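Putative rRNA methyltransferase (Sorangium cellulosum, PDB 4RWZ) methylates 16S ribosomal RNA in a 30S subunit-dependent way, which confers resistance to aminoglycosides. Local coordinates at residues 100-106 / 134-140; 111-116 / 155-159; 175-181 / 208-214. All blocks are in the same frame, centred on the assembly; numbering follows the deposited sequence.

Contact 1. Residues 100-106 / 134-140; sequences TLTLNFP and ELIALLN
Residues 100-106 and 134-140 pair as neighbouring parallel strands, with Thr100 facing Glu134 and each residue in step through Asn104 and Leu138; the strand axes differ by 10° in direction. The ladder begins with Leu101 N to Glu134 O at 2.9 Å and continues through the Leu101 carbonyl to Ile136 N, Leu103 N to Ile136 O and the Leu103 carbonyl to Leu138 N. Phe105 N closes it on Leu138 O at 2.9 Å, a more bent bond with an N-H...O angle of 142°. On one face, Leu101 and Leu135 lie side by side, CD2 of Leu101 3.9 Å from CD1 of Leu135. Both leucines have CG anti to the backbone N, which sends the two chains the same way. Strands 98-104 and 133-139 are the fourth and fifth of a Rossmann-like methyltransferase sheet with order 3-2-1-4-5-7-6, and strand 26-31 flanks the other edge of 98-104. On the opposite face, Thr100 CG2 meets the end of Ile136, CD1, at 3.8 Å. Asn104 OD1 lies 4.0 Å from Leu138 CD2, while Thr102 OG1 is held by Asp30. A water joins Thr100 OG1 to Glu134 OE1, to which it donates a bond. Past the ladder, Asn140 CB approaches the Phe105 ring at its edge, 3.5 Å from CD1. The Asn140 amide is fixed by Ser142 and Thr206. Pro106 CG packs on Leu139 CD2 at 3.8 Å, and a second water donates to Pro106 O and accepts from Asn140 N.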
ATOM      1  N   THR A 100      -7.875  -4.468   1.828  1.00 21.70           N
ATOM      2  CA  THR A 100      -7.296  -4.137   0.516  1.00 18.87           C
ATOM      3  C   THR A 100      -6.000  -3.372   0.700  1.00 18.50           C
ATOM      4  O   THR A 100      -5.987  -2.366   1.437  1.00 18.98           O
ATOM      5  CB  THR A 100      -8.265  -3.238  -0.298  1.00 25.74           C
ATOM      6  OG1 THR A 100      -9.574  -3.843  -0.300  1.00 25.13           O
ATOM      7  CG2 THR A 100      -7.750  -3.057  -1.733  1.00 24.63           C
ATOM      8  N   LEU A 101      -4.923  -3.812   0.032  1.00 18.30           N
ATOM      9  CA  LEU A 101      -3.644  -3.094   0.086  1.00 18.00           C
ATOM     10  C   LEU A 101      -3.329  -2.702  -1.343  1.00 23.08           C
ATOM     11  O   LEU A 101      -3.197  -3.573  -2.197  1.00 21.45           O
ATOM     12  CB  LEU A 101      -2.550  -4.035   0.574  1.00 18.35           C
ATOM     13  CG  LEU A 101      -1.100  -3.530   0.554  1.00 22.77           C
ATOM     14  CD1 LEU A 101      -1.006  -2.453   1.508  1.00 28.70           C
ATOM     15  CD2 LEU A 101      -0.220  -4.766   0.984  1.00 32.21           C
ATOM     16  N   THR A 102      -3.193  -1.409  -1.611  1.00 21.05           N
ATOM     17  CA  THR A 102      -2.951  -0.948  -2.974  1.00 18.11           C
ATOM     18  C   THR A 102      -1.515  -0.426  -3.169  1.00 16.75           C
ATOM     19  O   THR A 102      -0.911   0.173  -2.255  1.00 18.42           O
ATOM     20  CB  THR A 102      -3.960   0.151  -3.401  1.00 18.45           C
ATOM     21  OG1 THR A 102      -3.896   1.240  -2.451  1.00 18.03           O
ATOM     22  CG2 THR A 102      -5.408  -0.442  -3.464  1.00 18.62           C
ATOM     23  N   LEU A 103      -0.938  -0.734  -4.340  1.00 16.89           N
ATOM     24  CA  LEU A 103       0.360  -0.122  -4.748  1.00 16.57           C
ATOM     25  C   LEU A 103       0.099   0.451  -6.118  1.00 16.31           C
ATOM     26  O   LEU A 103       0.018  -0.290  -7.103  1.00 19.83           O
ATOM     27  CB  LEU A 103       1.468  -1.164  -4.846  1.00 22.54           C
ATOM     28  CG  LEU A 103       1.874  -1.644  -3.438  1.00 31.61           C
ATOM     29  CD1 LEU A 103       1.170  -2.880  -3.236  1.00 32.06           C
ATOM     30  CD2 LEU A 103       3.343  -1.825  -3.190  1.00 36.38           C
ATOM     31  N   ASN A 104      -0.055   1.765  -6.179  1.00 15.91           N
ATOM     32  CA  ASN A 104      -0.400   2.460  -7.431  1.00 19.97           C
ATOM     33  C   ASN A 104       0.838   3.088  -8.016  1.00 19.33           C
ATOM     34  O   ASN A 104       1.338   4.057  -7.462  1.00 22.02           O
ATOM     35  CB  ASN A 104      -1.387   3.585  -7.139  1.00 17.42           C
ATOM     36  CG  ASN A 104      -2.737   3.057  -6.744  1.00 26.88           C
ATOM     37  OD1 ASN A 104      -3.243   2.174  -7.407  1.00 25.54           O
ATOM     38  ND2 ASN A 104      -3.310   3.564  -5.653  1.00 22.72           N
ATOM     39  N   PHE A 105       1.316   2.542  -9.124  1.00 16.35           N
ATOM     40  CA  PHE A 105       2.518   3.071  -9.788  1.00 18.52           C
ATOM     41  C   PHE A 105       3.740   3.174  -8.887  1.00 18.60           C
ATOM     42  O   PHE A 105       4.337   4.250  -8.754  1.00 17.98           O
ATOM     43  CB  PHE A 105       2.219   4.432 -10.426  1.00 18.42           C
ATOM     44  CG  PHE A 105       1.079   4.356 -11.415  1.00 24.55           C
ATOM     45  CD1 PHE A 105       1.245   3.665 -12.599  1.00 29.64           C
ATOM     46  CD2 PHE A 105      -0.138   4.946 -11.158  1.00 33.02           C
ATOM     47  CE1 PHE A 105       0.193   3.552 -13.526  1.00 34.16           C
ATOM     48  CE2 PHE A 105      -1.182   4.831 -12.093  1.00 36.25           C
ATOM     49  CZ  PHE A 105      -0.985   4.132 -13.267  1.00 33.48           C
ATOM     50  N   PRO A 106       4.130   2.055  -8.271  1.00 20.90           N
ATOM     51  CA  PRO A 106       5.327   2.071  -7.408  1.00 21.25           C
ATOM     52  C   PRO A 106       6.578   2.462  -8.220  1.00 19.84           C
ATOM     53  O   PRO A 106       6.667   2.135  -9.395  1.00 18.28           O
ATOM     54  CB  PRO A 106       5.469   0.583  -6.974  1.00 19.85           C
ATOM     55  CG  PRO A 106       4.763  -0.200  -8.064  1.00 17.26           C
ATOM     56  CD  PRO A 106       3.541   0.716  -8.386  1.00 16.83           C
ATOM     57  N   GLU A 134      -6.833  -8.544  -0.104  1.00 21.80           N
ATOM     58  CA  GLU A 134      -6.360  -8.492  -1.486  1.00 21.81           C
ATOM     59  C   GLU A 134      -5.238  -7.466  -1.653  1.00 22.80           C
ATOM     60  O   GLU A 134      -5.392  -6.363  -1.174  1.00 25.26           O
ATOM     61  CB  GLU A 134      -7.543  -8.033  -2.345  1.00 33.16           C
ATOM     62  CG  GLU A 134      -7.398  -8.273  -3.804  1.00 36.37           C
ATOM     63  CD  GLU A 134      -8.623  -7.769  -4.605  1.00 41.96           C
ATOM     64  OE1 GLU A 134      -9.509  -7.055  -4.043  1.00 42.26           O
ATOM     65  OE2 GLU A 134      -8.696  -8.133  -5.792  1.00 38.25           O
ATOM     66  N   LEU A 135      -4.150  -7.843  -2.333  1.00 21.74           N
ATOM     67  CA  LEU A 135      -3.141  -6.906  -2.796  1.00 21.63           C
ATOM     68  C   LEU A 135      -3.498  -6.532  -4.233  1.00 23.01           C
ATOM     69  O   LEU A 135      -3.789  -7.384  -5.033  1.00 22.53           O
ATOM     70  CB  LEU A 135      -1.767  -7.596  -2.766  1.00 22.55           C
ATOM     71  CG  LEU A 135      -0.583  -6.961  -3.494  1.00 25.66           C
ATOM     72  CD1 LEU A 135      -0.288  -5.729  -2.767  1.00 29.92           C
ATOM     73  CD2 LEU A 135       0.651  -7.867  -3.372  1.00 33.36           C
ATOM     74  N   ILE A 136      -3.524  -5.228  -4.541  1.00 21.42           N
ATOM     75  CA  ILE A 136      -3.803  -4.767  -5.910  1.00 21.43           C
ATOM     76  C   ILE A 136      -2.643  -3.832  -6.346  1.00 22.26           C
ATOM     77  O   ILE A 136      -2.382  -2.825  -5.693  1.00 24.78           O
ATOM     78  CB  ILE A 136      -5.062  -3.924  -5.924  1.00 22.60           C
ATOM     79  CG1 ILE A 136      -6.236  -4.764  -5.379  1.00 22.94           C
ATOM     80  CG2 ILE A 136      -5.385  -3.475  -7.382  1.00 23.80           C
ATOM     81  CD1 ILE A 136      -7.633  -4.010  -5.398  1.00 28.14           C
ATOM     82  N   ALA A 137      -1.957  -4.176  -7.416  1.00 21.59           N
ATOM     83  CA  ALA A 137      -0.822  -3.367  -7.859  1.00 21.63           C
ATOM     84  C   ALA A 137      -1.072  -2.900  -9.300  1.00 28.41           C
ATOM     85  O   ALA A 137      -1.450  -3.709 -10.181  1.00 25.18           O
ATOM     86  CB  ALA A 137       0.487  -4.162  -7.749  1.00 21.89           C
ATOM     87  N   LEU A 138      -0.838  -1.609  -9.536  1.00 21.59           N
ATOM     88  CA  LEU A 138      -0.894  -1.044 -10.893  1.00 24.78           C
ATOM     89  C   LEU A 138       0.539  -0.739 -11.282  1.00 24.50           C
ATOM     90  O   LEU A 138       1.166   0.151 -10.687  1.00 23.07           O
ATOM     91  CB  LEU A 138      -1.680   0.253 -10.949  1.00 21.84           C
ATOM     92  CG  LEU A 138      -3.188   0.081 -11.141  1.00 37.68           C
ATOM     93  CD1 LEU A 138      -3.516  -0.557 -12.492  1.00 35.92           C
ATOM     94  CD2 LEU A 138      -3.751  -0.766 -10.032  1.00 42.79           C
ATOM     95  N   LEU A 139       1.044  -1.443 -12.285  1.00 22.79           N
ATOM     96  CA  LEU A 139       2.488  -1.485 -12.541  1.00 22.47           C
ATOM     97  C   LEU A 139       2.782  -0.817 -13.883  1.00 31.64           C
ATOM     98  O   LEU A 139       2.186  -1.181 -14.893  1.00 31.36           O
ATOM     99  CB  LEU A 139       3.003  -2.934 -12.565  1.00 22.72           C
ATOM    100  CG  LEU A 139       2.748  -3.799 -11.314  1.00 33.74           C
ATOM    101  CD1 LEU A 139       3.355  -5.189 -11.489  1.00 35.03           C
ATOM    102  CD2 LEU A 139       3.261  -3.095 -10.079  1.00 29.85           C
ATOM    103  N   ASN A 140       3.740   0.102 -13.920  1.00 26.22           N
ATOM    104  CA  ASN A 140       3.994   0.824 -15.149  1.00 28.13           C
ATOM    105  C   ASN A 140       5.477   1.166 -15.091  1.00 30.03           C
ATOM    106  O   ASN A 140       5.979   1.596 -14.042  1.00 25.68           O
ATOM    107  CB  ASN A 140       3.105   2.070 -15.159  1.00 32.24           C
ATOM    108  CG  ASN A 140       3.285   2.919 -16.392  1.00 33.28           C
ATOM    109  OD1 ASN A 140       4.335   3.510 -16.594  1.00 40.54           O
ATOM    110  ND2 ASN A 140       2.260   2.954 -17.241  1.00 38.36           N
TER
HETATM  111  O   HOH W   1     -10.565  -5.887  -1.786  1.00 33.69           O
HETATM  112  O   HOH W   2       5.089   1.135 -11.497  1.00 22.21           O

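Contact 2. Residues 111-116 / 155-159; sequences LSALVL and LPELS
The C-terminal part of helix 108-115, together with Leu116, packs against Leu155, Pro156 and Leu158 of the loop that leads into helix 160-172. No hydrogen bond crosses between the two segments; side-chain packing joins them. Leu155 spreads its two methyls over the helix. CD1 lies 3.8 Å from Leu111 CD2, and CD2 lies 3.3 Å from Ser112 OG. That hydroxyl is not left without a partner, because it bonds to Ala108 O one turn back in the same helix. Val115 points toward the loop and gives one branch to each of Pro156 and Leu158. Its chi1 of -56° sets CG1 anti to the carbonyl carbon and wedges CG2 between the backbone N and the carbonyl carbon. CG2 then meets Pro156 CD at 4.0 Å, and CG1 meets both methyls of Leu158. Leu158 crosses Val115 at about a right angle, with CD1 3.9 Å from Val115 CB. In this Rossmann-like methyltransferase, helix 108-115 lies on one face of the central sheet, where Leu111, Leu114 and Val115 rest on Leu139. The loop therefore packs on a helix that is itself seated on the strands. Leu158 is the centre of an inverse gamma turn, and Ser159 after it is the N-cap of helix 160-172, its OG bonding to Trp162 N. The Pro156 ring also approaches the carbonyl of Val115, CG to O at 3.7 Å. The same oxygen accepts a bond from Trp162 NE1. Beyond Val115, Leu116 CD2 touches Pro156 CD at 3.9 Å, the two side chains crossing nearly at right angles.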
ATOM      1  N   LEU A 111       8.618  -1.716  -7.775  1.00 20.32           N
ATOM      2  CA  LEU A 111       8.150  -2.417  -8.958  1.00 20.09           C
ATOM      3  C   LEU A 111       8.967  -3.684  -9.152  1.00 22.43           C
ATOM      4  O   LEU A 111       8.417  -4.773  -9.378  1.00 21.72           O
ATOM      5  CB  LEU A 111       8.309  -1.522 -10.199  1.00 20.68           C
ATOM      6  CG  LEU A 111       8.046  -2.143 -11.578  1.00 28.16           C
ATOM      7  CD1 LEU A 111       6.612  -2.654 -11.672  1.00 21.78           C
ATOM      8  CD2 LEU A 111       8.329  -1.117 -12.701  1.00 31.94           C
ATOM      9  N   SER A 112      10.285  -3.534  -9.095  1.00 19.37           N
ATOM     10  CA  SER A 112      11.125  -4.730  -9.249  1.00 20.84           C
ATOM     11  C   SER A 112      10.848  -5.794  -8.201  1.00 21.31           C
ATOM     12  O   SER A 112      10.835  -6.989  -8.486  1.00 24.36           O
ATOM     13  CB  SER A 112      12.612  -4.376  -9.164  1.00 27.20           C
ATOM     14  OG  SER A 112      12.886  -3.439 -10.169  1.00 36.03           O
ATOM     15  N   ALA A 113      10.663  -5.355  -6.969  1.00 22.26           N
ATOM     16  CA  ALA A 113      10.405  -6.281  -5.879  1.00 22.20           C
ATOM     17  C   ALA A 113       9.112  -7.058  -6.170  1.00 21.99           C
ATOM     18  O   ALA A 113       8.972  -8.198  -5.724  1.00 21.56           O
ATOM     19  CB  ALA A 113      10.319  -5.514  -4.508  1.00 19.78           C
ATOM     20  N   LEU A 114       8.134  -6.456  -6.878  1.00 21.82           N
ATOM     21  CA  LEU A 114       6.860  -7.178  -7.121  1.00 19.29           C
ATOM     22  C   LEU A 114       6.926  -8.096  -8.337  1.00 25.45           C
ATOM     23  O   LEU A 114       6.146  -9.098  -8.459  1.00 22.52           O
ATOM     24  CB  LEU A 114       5.673  -6.169  -7.338  1.00 18.78           C
ATOM     25  CG  LEU A 114       5.394  -5.289  -6.104  1.00 20.37           C
ATOM     26  CD1 LEU A 114       4.461  -4.092  -6.556  1.00 23.54           C
ATOM     27  CD2 LEU A 114       4.679  -6.082  -5.042  1.00 23.24           C
ATOM     28  N   VAL A 115       7.846  -7.793  -9.260  1.00 20.80           N
ATOM     29  CA  VAL A 115       7.897  -8.612 -10.495  1.00 21.37           C
ATOM     30  C   VAL A 115       9.073  -9.576 -10.570  1.00 26.16           C
ATOM     31  O   VAL A 115       9.047 -10.489 -11.415  1.00 26.19           O
ATOM     32  CB  VAL A 115       7.818  -7.780 -11.795  1.00 25.25           C
ATOM     33  CG1 VAL A 115       6.530  -6.911 -11.787  1.00 22.66           C
ATOM     34  CG2 VAL A 115       9.040  -6.904 -11.973  1.00 31.53           C
ATOM     35  N   LEU A 116      10.122  -9.370  -9.759  1.00 24.40           N
ATOM     36  CA  LEU A 116      11.246 -10.320  -9.799  1.00 24.17           C
ATOM     37  C   LEU A 116      10.852 -11.707  -9.250  1.00 28.38           C
ATOM     38  O   LEU A 116      11.097 -12.739  -9.915  1.00 31.95           O
ATOM     39  CB  LEU A 116      12.521  -9.750  -9.140  1.00 28.66           C
ATOM     40  CG  LEU A 116      13.071  -8.558  -9.968  1.00 39.65           C
ATOM     41  CD1 LEU A 116      14.290  -7.890  -9.324  1.00 36.26           C
ATOM     42  CD2 LEU A 116      13.341  -8.976 -11.413  1.00 38.01           C
ATOM     43  N   LEU A 155      13.610  -5.421 -16.602  1.00 38.85           N
ATOM     44  CA  LEU A 155      12.584  -6.141 -15.858  1.00 35.64           C
ATOM     45  C   LEU A 155      11.891  -7.165 -16.754  1.00 37.77           C
ATOM     46  O   LEU A 155      11.757  -6.966 -17.959  1.00 42.14           O
ATOM     47  CB  LEU A 155      11.584  -5.168 -15.222  1.00 36.26           C
ATOM     48  CG  LEU A 155      12.268  -4.302 -14.147  1.00 39.18           C
ATOM     49  CD1 LEU A 155      11.345  -3.192 -13.601  1.00 45.73           C
ATOM     50  CD2 LEU A 155      12.765  -5.160 -12.996  1.00 38.50           C
ATOM     51  N   PRO A 156      11.439  -8.273 -16.168  1.00 37.07           N
ATOM     52  CA  PRO A 156      10.809  -9.283 -17.017  1.00 40.46           C
ATOM     53  C   PRO A 156       9.428  -8.868 -17.504  1.00 44.44           C
ATOM     54  O   PRO A 156       8.762  -8.073 -16.856  1.00 46.86           O
ATOM     55  CB  PRO A 156      10.680 -10.482 -16.073  1.00 42.43           C
ATOM     56  CG  PRO A 156      10.560  -9.880 -14.707  1.00 37.96           C
ATOM     57  CD  PRO A 156      11.429  -8.645 -14.739  1.00 38.06           C
ATOM     58  N   GLU A 157       9.039  -9.384 -18.666  1.00 44.97           N
ATOM     59  CA  GLU A 157       7.680  -9.261 -19.158  1.00 46.91           C
ATOM     60  C   GLU A 157       6.812 -10.225 -18.373  1.00 46.87           C
ATOM     61  O   GLU A 157       7.205 -11.378 -18.138  1.00 46.80           O
ATOM     62  N   LEU A 158       5.641  -9.774 -17.945  1.00 44.24           N
ATOM     63  CA  LEU A 158       4.791 -10.651 -17.148  1.00 39.45           C
ATOM     64  C   LEU A 158       3.903 -11.558 -18.023  1.00 46.49           C
ATOM     65  O   LEU A 158       2.692 -11.502 -17.962  1.00 52.02           O
ATOM     66  CB  LEU A 158       3.965  -9.819 -16.164  1.00 41.35           C
ATOM     67  CG  LEU A 158       4.486  -9.695 -14.721  1.00 42.15           C
ATOM     68  CD1 LEU A 158       5.966  -9.461 -14.724  1.00 37.18           C
ATOM     69  CD2 LEU A 158       3.794  -8.570 -13.989  1.00 41.85           C
ATOM     70  N   SER A 159       4.554 -12.423 -18.794  1.00 42.26           N
ATOM     71  CA  SER A 159       3.931 -13.430 -19.626  1.00 39.92           C
ATOM     72  C   SER A 159       3.421 -14.576 -18.772  1.00 41.97           C
ATOM     73  O   SER A 159       3.750 -14.665 -17.589  1.00 41.86           O
ATOM     74  CB  SER A 159       4.976 -13.973 -20.584  1.00 45.46           C
ATOM     75  OG  SER A 159       5.987 -14.662 -19.865  1.00 45.39           O
TER

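Contact 3. Residues 175-181 / 208-214; sequences GFEIRTS and LLTAEAI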
ATOM      1  N   GLY A 175       2.833 -16.079   1.188  1.00 20.29           N
ATOM      2  CA  GLY A 175       1.484 -16.026   1.730  1.00 21.53           C
ATOM      3  C   GLY A 175       0.411 -15.384   0.842  1.00 22.36           C
ATOM      4  O   GLY A 175      -0.674 -15.015   1.329  1.00 23.93           O
ATOM      5  N   PHE A 176       0.676 -15.299  -0.467  1.00 22.70           N
ATOM      6  CA  PHE A 176      -0.269 -14.706  -1.432  1.00 24.76           C
ATOM      7  C   PHE A 176      -0.567 -15.670  -2.552  1.00 24.78           C
ATOM      8  O   PHE A 176       0.344 -16.350  -3.033  1.00 24.80           O
ATOM      9  CB  PHE A 176       0.360 -13.458  -2.109  1.00 21.64           C
ATOM     10  CG  PHE A 176       0.315 -12.188  -1.276  1.00 20.22           C
ATOM     11  CD1 PHE A 176      -0.898 -11.582  -0.978  1.00 25.88           C
ATOM     12  CD2 PHE A 176       1.511 -11.575  -0.844  1.00 20.13           C
ATOM     13  CE1 PHE A 176      -0.941 -10.397  -0.248  1.00 26.89           C
ATOM     14  CE2 PHE A 176       1.479 -10.351  -0.145  1.00 21.39           C
ATOM     15  CZ  PHE A 176       0.244  -9.785   0.164  1.00 24.23           C
ATOM     16  N   GLU A 177      -1.809 -15.667  -3.014  1.00 24.06           N
ATOM     17  CA  GLU A 177      -2.181 -16.410  -4.214  1.00 28.08           C
ATOM     18  C   GLU A 177      -2.531 -15.428  -5.322  1.00 26.08           C
ATOM     19  O   GLU A 177      -3.505 -14.693  -5.207  1.00 26.18           O
ATOM     20  CB  GLU A 177      -3.373 -17.319  -3.900  1.00 26.65           C
ATOM     21  CG  GLU A 177      -3.784 -18.190  -5.061  1.00 30.72           C
ATOM     22  CD  GLU A 177      -2.767 -19.285  -5.393  1.00 40.63           C
ATOM     23  OE1 GLU A 177      -2.104 -19.820  -4.472  1.00 41.75           O
ATOM     24  OE2 GLU A 177      -2.680 -19.669  -6.582  1.00 45.76           O
ATOM     25  N   ILE A 178      -1.729 -15.381  -6.384  1.00 26.53           N
ATOM     26  CA  ILE A 178      -2.027 -14.452  -7.492  1.00 27.18           C
ATOM     27  C   ILE A 178      -3.387 -14.768  -8.122  1.00 28.80           C
ATOM     28  O   ILE A 178      -3.695 -15.921  -8.395  1.00 31.57           O
ATOM     29  CB  ILE A 178      -0.931 -14.500  -8.590  1.00 28.77           C
ATOM     30  CG1 ILE A 178       0.383 -13.946  -8.004  1.00 31.63           C
ATOM     31  CG2 ILE A 178      -1.348 -13.685  -9.805  1.00 29.76           C
ATOM     32  CD1 ILE A 178       1.545 -13.819  -8.997  1.00 33.05           C
ATOM     33  N   ARG A 179      -4.174 -13.737  -8.347  1.00 29.01           N
ATOM     34  CA  ARG A 179      -5.518 -13.897  -8.918  1.00 30.67           C
ATOM     35  C   ARG A 179      -5.586 -13.382 -10.321  1.00 36.56           C
ATOM     36  O   ARG A 179      -5.885 -14.109 -11.243  1.00 46.82           O
ATOM     37  CB  ARG A 179      -6.547 -13.198  -8.039  1.00 33.11           C
ATOM     38  CG  ARG A 179      -6.671 -13.891  -6.689  1.00 37.21           C
ATOM     39  CD  ARG A 179      -7.114 -15.363  -6.874  1.00 44.32           C
ATOM     40  NE  ARG A 179      -7.287 -16.060  -5.596  1.00 47.72           N
ATOM     41  CZ  ARG A 179      -7.447 -17.374  -5.475  1.00 52.35           C
ATOM     42  NH1 ARG A 179      -7.431 -18.149  -6.550  1.00 50.84           N
ATOM     43  NH2 ARG A 179      -7.590 -17.918  -4.276  1.00 55.53           N
ATOM     44  N   THR A 180      -5.326 -12.110 -10.493  1.00 33.31           N
ATOM     45  CA  THR A 180      -5.468 -11.473 -11.782  1.00 38.53           C
ATOM     46  C   THR A 180      -4.118 -10.958 -12.249  1.00 38.29           C
ATOM     47  O   THR A 180      -3.365 -10.396 -11.456  1.00 32.28           O
ATOM     48  CB  THR A 180      -6.438 -10.273 -11.629  1.00 47.84           C
ATOM     49  OG1 THR A 180      -7.747 -10.777 -11.349  1.00 50.84           O
ATOM     50  CG2 THR A 180      -6.452  -9.380 -12.863  1.00 51.59           C
ATOM     51  N   SER A 181      -3.819 -11.149 -13.529  1.00 35.18           N
ATOM     52  CA  SER A 181      -2.661 -10.488 -14.137  1.00 36.90           C
ATOM     53  C   SER A 181      -3.113 -10.045 -15.547  1.00 42.54           C
ATOM     54  O   SER A 181      -3.291 -10.877 -16.424  1.00 43.25           O
ATOM     55  CB  SER A 181      -1.479 -11.452 -14.193  1.00 42.43           C
ATOM     56  OG  SER A 181      -0.322 -10.872 -14.771  1.00 43.17           O
ATOM     57  N   LEU A 208      -2.115  -4.774 -14.349  1.00 27.01           N
ATOM     58  CA  LEU A 208      -2.817  -4.965 -13.078  1.00 26.28           C
ATOM     59  C   LEU A 208      -2.472  -6.330 -12.537  1.00 30.45           C
ATOM     60  O   LEU A 208      -2.573  -7.325 -13.249  1.00 30.93           O
ATOM     61  CB  LEU A 208      -4.318  -4.881 -13.317  1.00 34.35           C
ATOM     62  CG  LEU A 208      -5.218  -5.367 -12.186  1.00 33.42           C
ATOM     63  CD1 LEU A 208      -5.152  -4.455 -10.958  1.00 28.88           C
ATOM     64  CD2 LEU A 208      -6.693  -5.499 -12.734  1.00 35.03           C
ATOM     65  N   LEU A 209      -1.963  -6.387 -11.308  1.00 24.35           N
ATOM     66  CA  LEU A 209      -1.623  -7.673 -10.736  1.00 25.48           C
ATOM     67  C   LEU A 209      -2.326  -7.714  -9.396  1.00 25.47           C
ATOM     68  O   LEU A 209      -2.201  -6.771  -8.629  1.00 24.19           O
ATOM     69  CB  LEU A 209      -0.103  -7.763 -10.530  1.00 24.68           C
ATOM     70  CG  LEU A 209       0.479  -9.024  -9.889  1.00 29.94           C
ATOM     71  CD1 LEU A 209       0.219 -10.197 -10.820  1.00 29.44           C
ATOM     72  CD2 LEU A 209       1.988  -8.787  -9.686  1.00 26.92           C
ATOM     73  N   THR A 210      -3.077  -8.762  -9.097  1.00 21.67           N
ATOM     74  CA  THR A 210      -3.756  -8.796  -7.801  1.00 21.92           C
ATOM     75  C   THR A 210      -3.472 -10.150  -7.171  1.00 20.86           C
ATOM     76  O   THR A 210      -3.162 -11.121  -7.854  1.00 26.13           O
ATOM     77  CB  THR A 210      -5.319  -8.608  -7.882  1.00 26.80           C
ATOM     78  OG1 THR A 210      -5.907  -9.774  -8.466  1.00 31.57           O
ATOM     79  CG2 THR A 210      -5.710  -7.339  -8.669  1.00 26.37           C
ATOM     80  N   ALA A 211      -3.492 -10.212  -5.846  1.00 21.82           N
ATOM     81  CA  ALA A 211      -3.316 -11.489  -5.194  1.00 21.14           C
ATOM     82  C   ALA A 211      -4.086 -11.517  -3.890  1.00 26.80           C
ATOM     83  O   ALA A 211      -4.355 -10.468  -3.284  1.00 30.33           O
ATOM     84  CB  ALA A 211      -1.805 -11.762  -4.935  1.00 21.35           C
ATOM     85  N   GLU A 212      -4.441 -12.705  -3.458  1.00 21.51           N
ATOM     86  CA  GLU A 212      -5.227 -12.856  -2.233  1.00 22.32           C
ATOM     87  C   GLU A 212      -4.335 -13.323  -1.087  1.00 23.83           C
ATOM     88  O   GLU A 212      -3.545 -14.245  -1.269  1.00 22.27           O
ATOM     89  CB  GLU A 212      -6.345 -13.898  -2.458  1.00 23.14           C
ATOM     90  CG  GLU A 212      -7.209 -14.152  -1.206  1.00 27.78           C
ATOM     91  CD  GLU A 212      -8.300 -15.214  -1.453  1.00 38.01           C
ATOM     92  OE1 GLU A 212      -8.538 -15.559  -2.617  1.00 39.66           O
ATOM     93  OE2 GLU A 212      -8.884 -15.727  -0.486  1.00 40.24           O
ATOM     94  N   ALA A 213      -4.493 -12.725   0.089  1.00 22.55           N
ATOM     95  CA  ALA A 213      -3.707 -13.179   1.236  1.00 22.02           C
ATOM     96  C   ALA A 213      -4.269 -14.520   1.658  1.00 29.45           C
ATOM     97  O   ALA A 213      -5.467 -14.637   1.957  1.00 28.96           O
ATOM     98  CB  ALA A 213      -3.801 -12.177   2.374  1.00 20.52           C
ATOM     99  N   ILE A 214      -3.412 -15.534   1.665  1.00 21.95           N
ATOM    100  CA  ILE A 214      -3.858 -16.859   2.067  1.00 24.52           C
ATOM    101  C   ILE A 214      -3.262 -17.411   3.349  1.00 29.90           C
ATOM    102  O   ILE A 214      -2.353 -16.846   3.974  1.00 26.62           O
ATOM    103  CB  ILE A 214      -3.624 -17.898   0.917  1.00 33.35           C
ATOM    104  CG1 ILE A 214      -2.162 -17.886   0.517  1.00 35.18           C
ATOM    105  CG2 ILE A 214      -4.580 -17.614  -0.275  1.00 41.88           C
ATOM    106  CD1 ILE A 214      -1.762 -18.909  -0.560  1.00 38.19           C
TER
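Glu177 and Glu212 form a hydrogen-bonded antiparallel pair, each N to the other's O at 2.8 Å. Their strands, 176-183 and 207-213, are the antiparallel end, 7-6, of the Rossmann-like methyltransferase sheet. At one end Ile214 N bonds to Gly175 O; Gly175, with positive phi, closes a Schellman motif at the end of helix 160-172. Further along, a classic beta bulge interrupts the ladder, with Arg179 and Thr180 both facing Thr210. Arg179 N reaches Thr210 O at 2.8 Å, from above the carbonyl plane. Thr180 N bonds to the hydroxyl OG1 of Thr210 at 3.1 Å. That hydroxyl stands between the backbone N and the carbonyl carbon (chi1 70°), beside the bulge.

Among charges, Arg179 makes a salt bridge to Glu212. NE and NH2 both go to one oxygen, OE1, side-on and from the same face of the carboxylate, with NH2 at 3.0 Å and the longer NE at 3.3 Å. The two planes are 40° apart. Glu177 CG lies over the centre of the guanidinium, while the Glu177 carboxylate pairs with Arg172.

Apolar contacts line the face of Phe176, Ile178 and Leu209, covered by helices 119-127 and 160-172. Phe176 CB meets Ala211 CB at 3.9 Å, and Ile178 CG2 meets Leu209 CD1 at 4.0 Å. On the other face, Glu177 CB rests on Ile214 CG2 at 3.8 Å. Two N-H donors on OE1 probably stabilise the negative charge of Glu212, and Thr210 OG1 gives the Thr180 N-H an acceptor where Arg179 N takes the carbonyl.

Contacts 1 and 3 belong to one mixed sheet. Strand 133-139 of contact 1 lies next to strand 207-213 of contact 3, and backbone bonds such as Leu135 N to Ala211 O probably join them; their centres are about 11 Å apart. Contact 2 lies to one side of this sheet, its centre about 13 Å from that of contact 1 and about 14 Å from that of contact 3. Contacts 1 and 2 touch through the helix-to-strand packing at Leu139. Along the chain, the segments of contacts 1 and 2 alternate, and contact 3 follows both. They build the half of the sheet with order 4-5-7-6 and the helix on one of its faces.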